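PDB 3EXA: tRNA delta(2)-isopentenylpyrophosphate transferase from Bacillus halodurans, which probably transfers the dimethylallyl group of dimethylallyl diphosphate onto an adenine of tRNAs that read codons beginning with uridine. Local coordinates for residues 191-196 and 303-308; 29-34 and 58-63; 140-145 and 164-169; 134-139 and 157-162. All blocks are in the same frame, centred on the assembly; numbering follows the deposited sequence.

Interaction 1: 191-196 and 303-308; sequences NLVMIG and NFIAGK
In the parallel sheet of the P-loop core, V193 and I195 of strand 191-196 face F304, I305 and K308 of helix 303-308, which lies over that side of the strand. The two axes come to 9.1 Å at a signed crossing angle of 163°, so the helix runs back almost antiparallel to the strand. V193 sits in the middle. Its CG1, anti to the backbone N (chi1 175°), lies 4.0 Å from F304 CE1, while CG2 rests against the methylenes of K308, with V193 CG2 to K308 CD at 3.7 Å. V193 and K308 slide past each other in opposite directions. The lysine is fully extended, and that shape carries its amino group back across the gap to the strand. There a water bridges the two elements: it accepts from K308 NZ at 2.9 Å and donates to M194 O at 2.7 Å, M194 being a selenomethionine. Further along, I195 and I305 cross at about a right angle, with I195 CD1 and I305 CD1 3.7 Å apart and I195 CG2 near I305 CG1. No direct hydrogen bond joins the segments. On the strand's other neighbours, M194 packs on A7 and V9 of strand 4-9 and on V284 of strand 284-288. Such a helix laid on an inner strand through branched aliphatics is the layered alpha/beta build of P-loop NTPase relatives.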
loop_
_atom_site.group_PDB
_atom_site.type_symbol
_atom_site.label_atom_id
_atom_site.label_comp_id
_atom_site.label_asym_id
_atom_site.label_seq_id
_atom_site.Cartn_x
_atom_site.Cartn_y
_atom_site.Cartn_z
ATOM N N ASN A 191 -7.065 0.304 31.902
ATOM C CA ASN A 191 -6.965 -0.315 33.222
ATOM C C ASN A 191 -7.994 -1.409 32.979
ATOM O O ASN A 191 -9.171 -1.259 33.315
ATOM C CB ASN A 191 -7.464 0.642 34.316
ATOM C CG ASN A 191 -7.530 -0.012 35.690
ATOM O OD1 ASN A 191 -7.492 -1.241 35.813
ATOM N ND2 ASN A 191 -7.652 0.808 36.728
ATOM N N LEU A 192 -7.548 -2.487 32.345
ATOM C CA LEU A 192 -8.434 -3.575 31.992
ATOM C C LEU A 192 -8.503 -4.749 32.956
ATOM O O LEU A 192 -7.509 -5.158 33.563
ATOM C CB LEU A 192 -8.084 -4.083 30.588
ATOM C CG LEU A 192 -8.941 -5.199 29.956
ATOM C CD1 LEU A 192 -8.848 -5.110 28.458
ATOM C CD2 LEU A 192 -8.470 -6.570 30.430
ATOM N N VAL A 193 -9.726 -5.259 33.086
ATOM C CA VAL A 193 -10.056 -6.419 33.890
ATOM C C VAL A 193 -10.877 -7.282 32.927
ATOM O O VAL A 193 -11.951 -6.887 32.456
ATOM C CB VAL A 193 -10.904 -6.051 35.129
ATOM C CG1 VAL A 193 -11.327 -7.315 35.865
ATOM C CG2 VAL A 193 -10.094 -5.165 36.067
HETATM N N MSE A 194 -10.335 -8.448 32.607
HETATM C CA MSE A 194 -10.975 -9.362 31.686
HETATM C C MSE A 194 -11.389 -10.634 32.416
HETATM O O MSE A 194 -10.558 -11.295 33.034
HETATM C CB MSE A 194 -9.997 -9.699 30.567
HETATM C CG MSE A 194 -10.651 -10.033 29.252
HETATM SE SE MSE A 194 -9.379 -10.075 27.792
HETATM C CE MSE A 194 -10.067 -11.627 26.873
ATOM N N ILE A 195 -12.671 -10.972 32.354
ATOM C CA ILE A 195 -13.163 -12.183 33.007
ATOM C C ILE A 195 -13.741 -13.105 31.948
ATOM O O ILE A 195 -14.257 -12.643 30.935
ATOM C CB ILE A 195 -14.282 -11.874 34.029
ATOM C CG1 ILE A 195 -15.433 -11.164 33.323
ATOM C CG2 ILE A 195 -13.741 -11.014 35.179
ATOM C CD1 ILE A 195 -16.640 -10.952 34.182
ATOM N N GLY A 196 -13.657 -14.409 32.175
ATOM C CA GLY A 196 -14.201 -15.344 31.208
ATOM C C GLY A 196 -15.204 -16.272 31.863
ATOM O O GLY A 196 -14.995 -16.716 32.991
ATOM N N ASN A 303 -17.114 -8.702 43.300
ATOM C CA ASN A 303 -16.082 -8.417 44.264
ATOM C C ASN A 303 -14.730 -8.429 43.564
ATOM O O ASN A 303 -13.956 -7.484 43.703
ATOM C CB ASN A 303 -16.107 -9.442 45.395
ATOM C CG ASN A 303 -15.016 -9.202 46.403
ATOM O OD1 ASN A 303 -13.991 -9.885 46.403
ATOM N ND2 ASN A 303 -15.215 -8.208 47.263
ATOM N N PHE A 304 -14.455 -9.478 42.790
ATOM C CA PHE A 304 -13.178 -9.570 42.085
ATOM C C PHE A 304 -12.923 -8.421 41.110
ATOM O O PHE A 304 -11.833 -7.846 41.082
ATOM C CB PHE A 304 -13.061 -10.887 41.324
ATOM C CG PHE A 304 -11.859 -10.942 40.439
ATOM C CD1 PHE A 304 -11.928 -10.498 39.117
ATOM C CD2 PHE A 304 -10.643 -11.397 40.934
ATOM C CE1 PHE A 304 -10.790 -10.493 38.287
ATOM C CE2 PHE A 304 -9.496 -11.400 40.123
ATOM C CZ PHE A 304 -9.577 -10.946 38.787
ATOM N N ILE A 305 -13.932 -8.104 40.306
ATOM C CA ILE A 305 -13.839 -7.027 39.336
ATOM C C ILE A 305 -13.648 -5.686 40.031
ATOM O O ILE A 305 -12.680 -4.972 39.765
ATOM C CB ILE A 305 -15.106 -6.976 38.458
ATOM C CG1 ILE A 305 -15.118 -8.171 37.507
ATOM C CG2 ILE A 305 -15.162 -5.676 37.689
ATOM C CD1 ILE A 305 -16.346 -8.233 36.612
ATOM N N ALA A 306 -14.570 -5.350 40.926
ATOM C CA ALA A 306 -14.497 -4.097 41.667
ATOM C C ALA A 306 -13.145 -3.948 42.363
ATOM O O ALA A 306 -12.550 -2.871 42.344
ATOM C CB ALA A 306 -15.631 -4.021 42.701
ATOM N N GLY A 307 -12.659 -5.031 42.970
ATOM C CA GLY A 307 -11.377 -4.984 43.651
ATOM C C GLY A 307 -10.202 -4.738 42.721
ATOM O O GLY A 307 -9.437 -3.796 42.929
ATOM N N LYS A 308 -10.055 -5.561 41.685
ATOM C CA LYS A 308 -8.934 -5.405 40.755
ATOM C C LYS A 308 -8.897 -4.014 40.132
ATOM O O LYS A 308 -7.821 -3.444 39.967
ATOM C CB LYS A 308 -8.981 -6.467 39.651
ATOM C CG LYS A 308 -7.707 -6.563 38.811
ATOM C CD LYS A 308 -7.865 -7.609 37.707
ATOM C CE LYS A 308 -6.618 -7.748 36.819
ATOM N NZ LYS A 308 -6.802 -8.774 35.745
HETATM O O HOH W 1 -8.882 -10.698 35.065
#

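Interaction 2: 29-34 and 58-63; sequences GEVISG and VPHHLI
H61 and V31 are linked twice, and the imidazole of H61 shows how. Its CB lies near V31 O, and a chi1 of -50° sets CG anti to the carbonyl carbon. ND1 then donates to V31 O at 3.2 Å; the oxygen is nearly in the ring plane, whereas the donor stands above the carbonyl plane, 51° out of it. The same oxygen also takes H61 N at 2.9 Å, so two N-H groups of one residue hold it. Beyond ND1, H61 CE1 meets E30 OE1 at 3.1 Å, edge-on. NE2 at the tip is near that oxygen too, but the angle is too poor for a hydrogen bond. The carboxylate of E30 finds its strong partners in R93 and R91. Backbone bonds extend the ladder, V31 N to P59 O at 2.9 Å and S33 N to H61 O at 3.2 Å. Across the sheet from H61, V31 CB sits 3.7 Å over the centre of the H60 ring, a CH-pi contact 2° off the normal; H60 NE2 is buried without a polar partner in the model. Next to H61, I32 CG2 packs on L62 CD2 at 3.6 Å. The H60 side chain lies about 6 Å from that of T17, a predicted ATP-binding residue. Two neighbouring parallel strands joined through helix 52-55 make a beta-alpha-beta unit, here at the edge of a P-loop fold.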
loop_
_atom_site.group_PDB
_atom_site.type_symbol
_atom_site.label_atom_id
_atom_site.label_comp_id
_atom_site.label_asym_id
_atom_site.label_seq_id
_atom_site.Cartn_x
_atom_site.Cartn_y
_atom_site.Cartn_z
ATOM N N GLY A 29 -22.374 1.038 34.919
ATOM C CA GLY A 29 -21.695 0.994 33.636
ATOM C C GLY A 29 -22.574 0.883 32.400
ATOM O O GLY A 29 -23.787 0.724 32.513
ATOM N N GLU A 30 -21.966 0.990 31.218
ATOM C CA GLU A 30 -22.707 0.869 29.966
ATOM C C GLU A 30 -22.098 -0.287 29.188
ATOM O O GLU A 30 -20.914 -0.572 29.346
ATOM C CB GLU A 30 -22.610 2.152 29.150
ATOM C CG GLU A 30 -22.940 3.393 29.940
ATOM C CD GLU A 30 -23.247 4.575 29.046
ATOM O OE1 GLU A 30 -22.709 4.635 27.922
ATOM O OE2 GLU A 30 -24.030 5.450 29.465
ATOM N N VAL A 31 -22.880 -0.960 28.349
ATOM C CA VAL A 31 -22.320 -2.092 27.618
ATOM C C VAL A 31 -22.019 -1.839 26.161
ATOM O O VAL A 31 -22.845 -1.304 25.423
ATOM C CB VAL A 31 -23.232 -3.345 27.658
ATOM C CG1 VAL A 31 -22.565 -4.481 26.887
ATOM C CG2 VAL A 31 -23.514 -3.767 29.088
ATOM N N ILE A 32 -20.827 -2.231 25.742
ATOM C CA ILE A 32 -20.463 -2.099 24.344
ATOM C C ILE A 32 -20.477 -3.523 23.815
ATOM O O ILE A 32 -19.693 -4.366 24.268
ATOM C CB ILE A 32 -19.066 -1.536 24.149
ATOM C CG1 ILE A 32 -18.939 -0.191 24.868
ATOM C CG2 ILE A 32 -18.799 -1.387 22.658
ATOM C CD1 ILE A 32 -17.556 0.409 24.769
ATOM N N SER A 33 -21.376 -3.788 22.869
ATOM C CA SER A 33 -21.518 -5.110 22.277
ATOM C C SER A 33 -20.300 -5.455 21.445
ATOM O O SER A 33 -19.939 -4.717 20.531
ATOM C CB SER A 33 -22.765 -5.175 21.393
ATOM O OG SER A 33 -22.850 -6.444 20.751
ATOM N N GLY A 34 -19.662 -6.574 21.767
ATOM C CA GLY A 34 -18.486 -6.974 21.016
ATOM C C GLY A 34 -18.808 -7.985 19.933
ATOM O O GLY A 34 -17.919 -8.414 19.201
ATOM N N VAL A 58 -29.898 -1.050 31.479
ATOM C CA VAL A 58 -28.511 -0.813 31.120
ATOM C C VAL A 58 -28.436 -0.456 29.647
ATOM O O VAL A 58 -29.003 -1.145 28.800
ATOM C CB VAL A 58 -27.636 -2.053 31.367
ATOM C CG1 VAL A 58 -26.193 -1.748 30.987
ATOM C CG2 VAL A 58 -27.727 -2.476 32.826
ATOM N N PRO A 59 -27.750 0.641 29.320
ATOM C CA PRO A 59 -27.618 1.063 27.922
ATOM C C PRO A 59 -26.609 0.228 27.127
ATOM O O PRO A 59 -25.520 -0.094 27.615
ATOM C CB PRO A 59 -27.186 2.522 28.046
ATOM C CG PRO A 59 -26.384 2.511 29.312
ATOM C CD PRO A 59 -27.232 1.672 30.231
ATOM N N HIS A 60 -26.986 -0.125 25.903
ATOM C CA HIS A 60 -26.120 -0.912 25.047
ATOM C C HIS A 60 -25.805 -0.211 23.733
ATOM O O HIS A 60 -26.674 0.414 23.120
ATOM C CB HIS A 60 -26.746 -2.284 24.781
ATOM C CG HIS A 60 -26.811 -3.158 25.989
ATOM N ND1 HIS A 60 -26.532 -4.509 25.951
ATOM C CD2 HIS A 60 -27.132 -2.881 27.276
ATOM C CE1 HIS A 60 -26.676 -5.023 27.155
ATOM N NE2 HIS A 60 -27.043 -4.052 27.980
ATOM N N HIS A 61 -24.555 -0.325 23.299
ATOM C CA HIS A 61 -24.125 0.314 22.065
ATOM C C HIS A 61 -23.671 -0.657 20.988
ATOM O O HIS A 61 -23.263 -1.786 21.274
ATOM C CB HIS A 61 -22.974 1.279 22.350
ATOM C CG HIS A 61 -23.244 2.234 23.468
ATOM N ND1 HIS A 61 -23.243 1.850 24.790
ATOM C CD2 HIS A 61 -23.546 3.552 23.457
ATOM C CE1 HIS A 61 -23.535 2.891 25.549
ATOM N NE2 HIS A 61 -23.725 3.936 24.764
ATOM N N LEU A 62 -23.730 -0.182 19.746
ATOM C CA LEU A 62 -23.307 -0.951 18.589
ATOM C C LEU A 62 -24.262 -2.079 18.223
ATOM O O LEU A 62 -23.859 -3.127 17.714
ATOM C CB LEU A 62 -21.898 -1.486 18.828
ATOM C CG LEU A 62 -20.743 -0.568 18.391
ATOM C CD1 LEU A 62 -21.084 0.915 18.553
ATOM C CD2 LEU A 62 -19.526 -0.937 19.194
ATOM N N ILE A 63 -25.537 -1.858 18.503
ATOM C CA ILE A 63 -26.557 -2.830 18.172
ATOM C C ILE A 63 -27.463 -2.198 17.128
ATOM O O ILE A 63 -27.930 -1.068 17.302
ATOM C CB ILE A 63 -27.417 -3.192 19.382
ATOM C CG1 ILE A 63 -26.538 -3.689 20.520
ATOM C CG2 ILE A 63 -28.416 -4.264 18.993
ATOM C CD1 ILE A 63 -25.897 -5.017 20.263
#

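Interaction 3: 140-145 and 164-169; sequences HDKLSK and RALEII
L143 and L166 carry this contact, which is apolar throughout. No hydrogen bond passes between helix 140-144 and helix 164-169, whose axes approach to 10.2 Å and run 37° from parallel.

The tight aliphatic contacts come first. L166 pushes its CD2 in beside L143, 3.4 Å from L143 CB and equally close to L143 CD2, both nearer than ordinary carbon-carbon contact. The two leucines cross at a slant. L143 CG stands anti to the backbone N (chi1 -178°), pointing the branch across the gap, and from there L143 CD2 goes on to I169 CD1 at 3.4 Å, another close pair. One leucine thus meets two residues of the facing helix with the same methyl.

Looser aliphatic contacts fill in round this centre. A165 CB lies 4.2 Å from L143 CG. At the margin, K142 offers only its hydrocarbon part: K142 CD reaches L166 CD1 at 4.1 Å, the two side chains crossing at about a right angle. The lysine chain then bends at chi3 and chi4, and its charged end is engaged in a cation-pi contact with F130.

Around the pair, helix 121-133 supplies F130 to the lysine, and Y123 and L127 to L166. A151 of helix 148-151 touches L143, so the leucine core gathers side chains from four helices. R164, at the start of the second segment, hydrogen-bonds through NH1 to T172 O of the second subunit, and I168 packs on T172 of that subunit too; helix 159-171 therefore lies between its own helical bundle and the partner chain.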
loop_
_atom_site.group_PDB
_atom_site.type_symbol
_atom_site.label_atom_id
_atom_site.label_comp_id
_atom_site.label_asym_id
_atom_site.label_seq_id
_atom_site.Cartn_x
_atom_site.Cartn_y
_atom_site.Cartn_z
ATOM N N HIS A 140 19.699 -6.564 -10.986
ATOM C CA HIS A 140 19.312 -7.957 -11.008
ATOM C C HIS A 140 20.165 -8.692 -9.984
ATOM O O HIS A 140 19.674 -9.551 -9.248
ATOM C CB HIS A 140 19.534 -8.525 -12.412
ATOM C CG HIS A 140 18.881 -9.851 -12.638
ATOM N ND1 HIS A 140 19.512 -11.048 -12.375
ATOM C CD2 HIS A 140 17.642 -10.169 -13.080
ATOM C CE1 HIS A 140 18.689 -12.045 -12.646
ATOM N NE2 HIS A 140 17.547 -11.538 -13.074
ATOM N N ASP A 141 21.446 -8.348 -9.925
ATOM C CA ASP A 141 22.322 -8.994 -8.956
ATOM C C ASP A 141 21.871 -8.611 -7.550
ATOM O O ASP A 141 21.979 -9.411 -6.620
ATOM C CB ASP A 141 23.785 -8.594 -9.176
ATOM C CG ASP A 141 24.348 -9.136 -10.482
ATOM O OD1 ASP A 141 24.041 -10.298 -10.831
ATOM O OD2 ASP A 141 25.105 -8.405 -11.157
ATOM N N LYS A 142 21.353 -7.392 -7.404
ATOM C CA LYS A 142 20.877 -6.918 -6.107
ATOM C C LYS A 142 19.770 -7.826 -5.589
ATOM O O LYS A 142 19.763 -8.219 -4.424
ATOM C CB LYS A 142 20.343 -5.485 -6.213
ATOM C CG LYS A 142 19.705 -4.971 -4.918
ATOM C CD LYS A 142 19.141 -3.558 -5.075
ATOM C CE LYS A 142 20.241 -2.492 -5.110
ATOM N NZ LYS A 142 20.926 -2.293 -3.785
ATOM N N LEU A 143 18.833 -8.158 -6.467
ATOM C CA LEU A 143 17.720 -9.009 -6.094
ATOM C C LEU A 143 18.176 -10.460 -5.934
ATOM O O LEU A 143 17.678 -11.181 -5.073
ATOM C CB LEU A 143 16.620 -8.873 -7.151
ATOM C CG LEU A 143 15.297 -9.623 -7.008
ATOM C CD1 LEU A 143 15.428 -10.999 -7.623
ATOM C CD2 LEU A 143 14.891 -9.696 -5.545
ATOM N N SER A 144 19.146 -10.865 -6.753
ATOM C CA SER A 144 19.698 -12.227 -6.741
ATOM C C SER A 144 20.397 -12.550 -5.412
ATOM O O SER A 144 20.450 -13.706 -4.986
ATOM C CB SER A 144 20.686 -12.386 -7.912
ATOM O OG SER A 144 21.057 -13.733 -8.134
ATOM N N LYS A 145 20.933 -11.520 -4.763
ATOM C CA LYS A 145 21.619 -11.686 -3.488
ATOM C C LYS A 145 20.624 -11.698 -2.321
ATOM O O LYS A 145 20.967 -12.099 -1.206
ATOM C CB LYS A 145 22.629 -10.550 -3.279
ATOM C CG LYS A 145 23.351 -10.598 -1.941
ATOM C CD LYS A 145 23.894 -9.242 -1.552
ATOM C CE LYS A 145 24.315 -9.211 -0.084
ATOM N NZ LYS A 145 24.595 -7.812 0.395
ATOM N N ARG A 164 9.788 -4.447 -9.082
ATOM C CA ARG A 164 8.586 -4.902 -8.396
ATOM C C ARG A 164 8.944 -5.924 -7.318
ATOM O O ARG A 164 8.442 -5.862 -6.198
ATOM C CB ARG A 164 7.628 -5.517 -9.417
ATOM C CG ARG A 164 6.523 -6.376 -8.829
ATOM C CD ARG A 164 5.517 -5.563 -8.034
ATOM N NE ARG A 164 4.160 -5.743 -8.546
ATOM C CZ ARG A 164 3.551 -6.919 -8.678
ATOM N NH1 ARG A 164 4.173 -8.042 -8.338
ATOM N NH2 ARG A 164 2.317 -6.975 -9.158
ATOM N N ALA A 165 9.820 -6.862 -7.661
ATOM C CA ALA A 165 10.243 -7.900 -6.723
ATOM C C ALA A 165 10.937 -7.317 -5.498
ATOM O O ALA A 165 10.699 -7.754 -4.374
ATOM C CB ALA A 165 11.172 -8.884 -7.420
ATOM N N LEU A 166 11.802 -6.334 -5.716
ATOM C CA LEU A 166 12.522 -5.724 -4.612
ATOM C C LEU A 166 11.600 -4.901 -3.710
ATOM O O LEU A 166 11.850 -4.779 -2.513
ATOM C CB LEU A 166 13.667 -4.848 -5.140
ATOM C CG LEU A 166 14.747 -5.546 -5.996
ATOM C CD1 LEU A 166 15.574 -4.510 -6.755
ATOM C CD2 LEU A 166 15.640 -6.396 -5.111
ATOM N N GLU A 167 10.531 -4.336 -4.270
ATOM C CA GLU A 167 9.623 -3.538 -3.450
ATOM C C GLU A 167 8.782 -4.454 -2.571
ATOM O O GLU A 167 8.542 -4.157 -1.403
ATOM C CB GLU A 167 8.684 -2.679 -4.310
ATOM C CG GLU A 167 9.348 -1.676 -5.250
ATOM C CD GLU A 167 8.334 -0.737 -5.904
ATOM O OE1 GLU A 167 7.897 0.224 -5.241
ATOM O OE2 GLU A 167 7.956 -0.962 -7.071
ATOM N N ILE A 168 8.328 -5.562 -3.148
ATOM C CA ILE A 168 7.515 -6.518 -2.411
ATOM C C ILE A 168 8.298 -7.079 -1.228
ATOM O O ILE A 168 7.750 -7.253 -0.137
ATOM C CB ILE A 168 7.059 -7.677 -3.315
ATOM C CG1 ILE A 168 6.006 -7.165 -4.312
ATOM C CG2 ILE A 168 6.510 -8.813 -2.466
ATOM C CD1 ILE A 168 5.454 -8.229 -5.265
ATOM N N ILE A 169 9.585 -7.343 -1.445
ATOM C CA ILE A 169 10.460 -7.886 -0.405
ATOM C C ILE A 169 10.637 -6.877 0.723
ATOM O O ILE A 169 10.529 -7.223 1.905
ATOM C CB ILE A 169 11.847 -8.274 -0.996
ATOM C CG1 ILE A 169 11.677 -9.470 -1.943
ATOM C CG2 ILE A 169 12.839 -8.588 0.126
ATOM C CD1 ILE A 169 12.921 -9.854 -2.739
#

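Interaction 4: 134-139 and 157-162; sequences YGVQAL and NNYRRV
N158 O, at the start of the helix that sets V162 against L139, is approached by two backbone N-H groups: V162 N at 3.2 Å, and R161 N at 3.0 Å in a weak bond. N158 holds the N-cap position and is the centre of an inverse gamma turn, closed by a weak bond from Y159 N to N157 O. These bonds shape the first turn of helix 159-162; none crosses to segment 134-139.

What crosses is carbon. V136 CG2, anti to the backbone N, touches Y159 CB at 3.5 Å, and the two side chains cross at about a right angle. Y159 CG occupies the place between backbone N and carbonyl carbon (chi1 71°); the end of the side chain leads away from segment 134-139, and Y159 packs on L103 of the second subunit. V136 CG1 also comes within 4.4 Å of N157 CA, at the margin. One turn on, L139 and V162 slide past each other in opposite directions: V162 CG1 lies 3.8 Å from L139 CG and 4.0 Å from L139 CD2. The same methyl also rests against a backbone carbonyl, with V162 CG1 to L139 O at 3.6 Å.

F130 and V131 of helix 121-133 pack on L139, V131 on V136 as well. R160, within a region thought to contact substrate tRNA, forms a salt bridge to E128. With no hydrogen bond between the segments, the contacts are van der Waals ones, mostly aliphatic with one methyl against a carbonyl oxygen, and shape rather than directed bonds sets how the helix starts sit together.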
loop_
_atom_site.group_PDB
_atom_site.type_symbol
_atom_site.label_atom_id
_atom_site.label_comp_id
_atom_site.label_asym_id
_atom_site.label_seq_id
_atom_site.Cartn_x
_atom_site.Cartn_y
_atom_site.Cartn_z
ATOM N N TYR A 134 23.645 2.261 -12.515
ATOM C CA TYR A 134 24.384 1.018 -12.738
ATOM C C TYR A 134 23.676 0.079 -13.722
ATOM O O TYR A 134 22.514 0.295 -14.073
ATOM C CB TYR A 134 24.595 0.308 -11.404
ATOM C CG TYR A 134 25.273 1.182 -10.379
ATOM C CD1 TYR A 134 26.596 1.588 -10.549
ATOM C CD2 TYR A 134 24.594 1.607 -9.237
ATOM C CE1 TYR A 134 27.228 2.391 -9.605
ATOM C CE2 TYR A 134 25.218 2.411 -8.287
ATOM C CZ TYR A 134 26.537 2.795 -8.478
ATOM O OH TYR A 134 27.171 3.550 -7.519
ATOM N N GLY A 135 24.365 -0.969 -14.163
ATOM C CA GLY A 135 23.751 -1.885 -15.113
ATOM C C GLY A 135 22.349 -2.357 -14.751
ATOM O O GLY A 135 21.895 -2.199 -13.613
ATOM N N VAL A 136 21.647 -2.932 -15.723
ATOM C CA VAL A 136 20.317 -3.446 -15.457
ATOM C C VAL A 136 20.522 -4.806 -14.797
ATOM O O VAL A 136 19.678 -5.269 -14.029
ATOM C CB VAL A 136 19.474 -3.598 -16.742
ATOM C CG1 VAL A 136 19.962 -4.769 -17.573
ATOM C CG2 VAL A 136 18.022 -3.762 -16.378
ATOM N N GLN A 137 21.651 -5.448 -15.073
ATOM C CA GLN A 137 21.903 -6.736 -14.444
ATOM C C GLN A 137 22.436 -6.516 -13.024
ATOM O O GLN A 137 22.401 -7.430 -12.196
ATOM C CB GLN A 137 22.896 -7.574 -15.254
ATOM C CG GLN A 137 24.331 -7.166 -15.068
ATOM C CD GLN A 137 25.303 -8.257 -15.467
ATOM O OE1 GLN A 137 26.518 -8.074 -15.380
ATOM N NE2 GLN A 137 24.776 -9.399 -15.903
ATOM N N ALA A 138 22.935 -5.312 -12.742
ATOM C CA ALA A 138 23.425 -4.998 -11.395
ATOM C C ALA A 138 22.217 -4.951 -10.453
ATOM O O ALA A 138 22.275 -5.403 -9.303
ATOM C CB ALA A 138 24.151 -3.658 -11.382
ATOM N N LEU A 139 21.116 -4.399 -10.957
ATOM C CA LEU A 139 19.880 -4.306 -10.189
ATOM C C LEU A 139 19.348 -5.726 -10.016
ATOM O O LEU A 139 18.652 -6.047 -9.047
ATOM C CB LEU A 139 18.849 -3.469 -10.941
ATOM C CG LEU A 139 17.493 -3.425 -10.247
ATOM C CD1 LEU A 139 17.647 -2.694 -8.947
ATOM C CD2 LEU A 139 16.463 -2.748 -11.126
ATOM N N ASN A 157 16.877 -8.001 -18.255
ATOM C CA ASN A 157 16.443 -6.852 -19.065
ATOM C C ASN A 157 15.029 -6.400 -18.665
ATOM O O ASN A 157 14.542 -5.357 -19.108
ATOM C CB ASN A 157 16.446 -7.202 -20.570
ATOM C CG ASN A 157 17.828 -7.075 -21.220
ATOM O OD1 ASN A 157 18.785 -7.725 -20.809
ATOM N ND2 ASN A 157 17.924 -6.237 -22.250
ATOM N N ASN A 158 14.363 -7.190 -17.834
ATOM C CA ASN A 158 13.018 -6.836 -17.398
ATOM C C ASN A 158 13.118 -6.121 -16.051
ATOM O O ASN A 158 12.558 -6.578 -15.065
ATOM C CB ASN A 158 12.167 -8.100 -17.252
ATOM C CG ASN A 158 10.680 -7.804 -17.211
ATOM O OD1 ASN A 158 10.264 -6.643 -17.143
ATOM N ND2 ASN A 158 9.867 -8.855 -17.251
ATOM N N TYR A 159 13.828 -4.994 -16.028
ATOM C CA TYR A 159 14.036 -4.218 -14.812
ATOM C C TYR A 159 12.749 -3.804 -14.115
ATOM O O TYR A 159 12.730 -3.603 -12.897
ATOM C CB TYR A 159 14.847 -2.962 -15.109
ATOM C CG TYR A 159 14.088 -1.911 -15.897
ATOM C CD1 TYR A 159 14.144 -1.875 -17.293
ATOM C CD2 TYR A 159 13.319 -0.941 -15.240
ATOM C CE1 TYR A 159 13.459 -0.899 -18.016
ATOM C CE2 TYR A 159 12.626 0.037 -15.952
ATOM C CZ TYR A 159 12.703 0.056 -17.339
ATOM O OH TYR A 159 12.042 1.050 -18.034
ATOM N N ARG A 160 11.677 -3.657 -14.881
ATOM C CA ARG A 160 10.402 -3.263 -14.304
ATOM C C ARG A 160 9.912 -4.338 -13.341
ATOM O O ARG A 160 9.437 -4.039 -12.244
ATOM C CB ARG A 160 9.362 -3.044 -15.404
ATOM C CG ARG A 160 8.363 -1.972 -15.043
ATOM C CD ARG A 160 9.086 -0.645 -14.897
ATOM N NE ARG A 160 8.567 0.151 -13.787
ATOM C CZ ARG A 160 9.022 1.355 -13.460
ATOM N NH1 ARG A 160 10.011 1.909 -14.155
ATOM N NH2 ARG A 160 8.489 2.005 -12.438
ATOM N N ARG A 161 10.037 -5.592 -13.761
ATOM C CA ARG A 161 9.612 -6.722 -12.950
ATOM C C ARG A 161 10.601 -6.976 -11.806
ATOM O O ARG A 161 10.239 -7.544 -10.779
ATOM C CB ARG A 161 9.474 -7.964 -13.834
ATOM C CG ARG A 161 8.889 -9.181 -13.141
ATOM C CD ARG A 161 8.637 -10.297 -14.150
ATOM N NE ARG A 161 8.242 -11.553 -13.513
ATOM C CZ ARG A 161 7.890 -12.651 -14.179
ATOM N NH1 ARG A 161 7.881 -12.652 -15.507
ATOM N NH2 ARG A 161 7.549 -13.748 -13.516
ATOM N N VAL A 162 11.848 -6.550 -11.984
ATOM C CA VAL A 162 12.855 -6.717 -10.944
ATOM C C VAL A 162 12.614 -5.666 -9.867
ATOM O O VAL A 162 12.747 -5.942 -8.681
ATOM C CB VAL A 162 14.278 -6.569 -11.517
ATOM C CG1 VAL A 162 15.307 -6.510 -10.390
ATOM C CG2 VAL A 162 14.575 -7.744 -12.438
#

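From the N terminus, interaction 2 closes first, bringing 58-63 back beside 29-34 at one edge of the parallel sheet. After adding strand 94-98 to the sheet, the chain runs out to a remote helical part, where 134-139 and 140-145 lead on to 157-162 and 164-169. Interactions 4 and 3 cross here, their segments alternating, and tie helix 136-144 to helix 159-171 along two successive stretches. The two meet directly, L166 CD1 packing on L139 CD1 at 3.5 Å. Returning to the core, the chain re-enters the sheet through 191-196, and interaction 1 closes the longest loop by laying 303-308 on it. Interactions 1 and 2 share the sheet without touching; centres of interactions 1 and 3 lie about 51 Å apart.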